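Local coordinates for mandelate racemase/muconate lactonizing protein (Paenibacillus sp., PDB 3V5C), which probably dehydrates galacturonate, as a magnesium-dependent lyase of the enolase superfamily, at residues V220-S225 with K247-Q252. The protein carries 1 engineered substitution. Numbering follows the deposited sequence.
Sequences VLAALS and KEWLGQ
Leu221 meets Trp249 and Leu250 between two neighbouring helices, and the contact is mainly apolar. The CB of Leu221 lies at the edge of the Trp249 six-membered ring, near the ring plane, 3.9 Å from CZ3. CG sits beside the backbone N, anti to the carbonyl carbon (chi1 -68°), and its CD1 methyl reaches the second helix. At the tip, CD1 has two neighbours: Leu250 CD2 at 4.0 Å and Trp249 CZ3 at 4.1 Å. The two leucine side chains run nearly at right angles to each other. Trp249 reaches across because its CG is anti to the backbone N (chi1 -177°). The far edge of the indole thus comes up against helix 214-223. Trp249 CH2 lies 3.9 Å from Ala222 N, which is in the ring plane; Ala222 CB is 4.2 Å from the same atom. Within 220-225, Ser225 OG donates a 2.6 Å hydrogen bond to a lone pair of Ala222 O, which also accepts from Ser225 N. Gln255 NE2 also ties Leu221 O to the loop after the second helix. The contact joins helices 214-223 and 240-253, consecutive outer helices of the enolase-type barrel. Strand 231-233 lies between them in sequence, and helix 180-198 packs against Val220, Ala223 and Leu224.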
loop_
_atom_site.group_PDB
_atom_site.type_symbol
_atom_site.label_atom_id
_atom_site.label_comp_id
_atom_site.label_asym_id
_atom_site.label_seq_id
_atom_site.Cartn_x
_atom_site.Cartn_y
_atom_site.Cartn_z
ATOM N N VAL A 220 -25.823 0.025 -5.975
ATOM C CA VAL A 220 -24.742 0.711 -6.664
ATOM C C VAL A 220 -24.157 -0.126 -7.810
ATOM O O VAL A 220 -23.945 0.380 -8.922
ATOM C CB VAL A 220 -23.661 1.077 -5.671
ATOM C CG1 VAL A 220 -22.415 1.547 -6.391
ATOM C CG2 VAL A 220 -24.186 2.131 -4.697
ATOM N N LEU A 221 -23.908 -1.407 -7.552
ATOM C CA LEU A 221 -23.362 -2.294 -8.573
ATOM C C LEU A 221 -24.312 -2.436 -9.760
ATOM O O LEU A 221 -23.861 -2.451 -10.909
ATOM C CB LEU A 221 -23.038 -3.670 -7.993
ATOM C CG LEU A 221 -21.880 -3.686 -6.999
ATOM C CD1 LEU A 221 -21.706 -5.060 -6.393
ATOM C CD2 LEU A 221 -20.610 -3.258 -7.706
ATOM N N ALA A 222 -25.612 -2.535 -9.486
ATOM C CA ALA A 222 -26.584 -2.649 -10.567
ATOM C C ALA A 222 -26.586 -1.365 -11.388
ATOM O O ALA A 222 -26.540 -1.417 -12.617
ATOM C CB ALA A 222 -27.976 -2.967 -10.024
ATOM N N ALA A 223 -26.617 -0.218 -10.712
ATOM C CA ALA A 223 -26.624 1.063 -11.415
ATOM C C ALA A 223 -25.403 1.166 -12.324
ATOM O O ALA A 223 -25.484 1.729 -13.416
ATOM C CB ALA A 223 -26.670 2.218 -10.426
ATOM N N LEU A 224 -24.291 0.587 -11.890
ATOM C CA LEU A 224 -23.042 0.633 -12.643
ATOM C C LEU A 224 -22.809 -0.585 -13.545
ATOM O O LEU A 224 -21.679 -0.857 -13.924
ATOM C CB LEU A 224 -21.847 0.855 -11.711
ATOM C CG LEU A 224 -21.865 2.172 -10.920
ATOM C CD1 LEU A 224 -20.870 2.139 -9.779
ATOM C CD2 LEU A 224 -21.577 3.376 -11.830
ATOM N N SER A 225 -23.885 -1.289 -13.895
ATOM C CA SER A 225 -23.806 -2.462 -14.775
ATOM C C SER A 225 -23.070 -2.161 -16.072
ATOM O O SER A 225 -22.265 -2.969 -16.547
ATOM C CB SER A 225 -25.208 -2.959 -15.123
ATOM O OG SER A 225 -25.834 -3.541 -13.995
ATOM N N LYS A 247 -21.502 -12.565 -4.035
ATOM C CA LYS A 247 -20.861 -13.325 -5.099
ATOM C C LYS A 247 -21.860 -14.074 -5.972
ATOM O O LYS A 247 -21.730 -14.096 -7.194
ATOM C CB LYS A 247 -19.849 -14.295 -4.500
ATOM C CG LYS A 247 -18.577 -13.624 -4.067
ATOM C CD LYS A 247 -17.810 -13.167 -5.269
ATOM C CE LYS A 247 -16.322 -13.169 -4.992
ATOM N NZ LYS A 247 -15.588 -13.771 -6.140
ATOM N N GLU A 248 -22.850 -14.691 -5.338
ATOM C CA GLU A 248 -23.876 -15.430 -6.075
ATOM C C GLU A 248 -24.696 -14.472 -6.928
ATOM O O GLU A 248 -25.016 -14.763 -8.076
ATOM C CB GLU A 248 -24.759 -16.203 -5.099
ATOM C CG GLU A 248 -26.004 -16.821 -5.693
ATOM C CD GLU A 248 -26.691 -17.746 -4.702
ATOM O OE1 GLU A 248 -25.988 -18.315 -3.839
ATOM O OE2 GLU A 248 -27.929 -17.896 -4.778
ATOM N N TRP A 249 -25.024 -13.318 -6.356
ATOM C CA TRP A 249 -25.772 -12.279 -7.044
ATOM C C TRP A 249 -24.987 -11.771 -8.264
ATOM O O TRP A 249 -25.537 -11.657 -9.353
ATOM C CB TRP A 249 -26.043 -11.145 -6.053
ATOM C CG TRP A 249 -26.874 -9.995 -6.563
ATOM C CD1 TRP A 249 -28.234 -9.878 -6.526
ATOM C CD2 TRP A 249 -26.382 -8.772 -7.111
ATOM N NE1 TRP A 249 -28.622 -8.665 -7.056
ATOM C CE2 TRP A 249 -27.501 -7.967 -7.420
ATOM C CE3 TRP A 249 -25.098 -8.278 -7.380
ATOM C CZ2 TRP A 249 -27.375 -6.698 -7.972
ATOM C CZ3 TRP A 249 -24.978 -7.016 -7.945
ATOM C CH2 TRP A 249 -26.110 -6.243 -8.234
ATOM N N LEU A 250 -23.706 -11.468 -8.080
ATOM C CA LEU A 250 -22.862 -11.042 -9.188
ATOM C C LEU A 250 -22.804 -12.118 -10.274
ATOM O O LEU A 250 -22.784 -11.807 -11.464
ATOM C CB LEU A 250 -21.446 -10.745 -8.695
ATOM C CG LEU A 250 -21.270 -9.444 -7.907
ATOM C CD1 LEU A 250 -19.881 -9.415 -7.296
ATOM C CD2 LEU A 250 -21.482 -8.247 -8.814
ATOM N N GLY A 251 -22.752 -13.377 -9.858
ATOM C CA GLY A 251 -22.685 -14.482 -10.803
ATOM C C GLY A 251 -23.949 -14.588 -11.642
ATOM O O GLY A 251 -23.883 -14.740 -12.865
ATOM N N GLN A 252 -25.102 -14.503 -10.989
ATOM C CA GLN A 252 -26.376 -14.615 -11.684
ATOM C C GLN A 252 -26.521 -13.515 -12.722
ATOM O O GLN A 252 -27.215 -13.685 -13.724
ATOM C CB GLN A 252 -27.542 -14.559 -10.697
ATOM C CG GLN A 252 -27.739 -15.841 -9.911
ATOM C CD GLN A 252 -28.071 -17.023 -10.806
ATOM O OE1 GLN A 252 -29.118 -17.048 -11.459
ATOM N NE2 GLN A 252 -27.178 -18.007 -10.846
#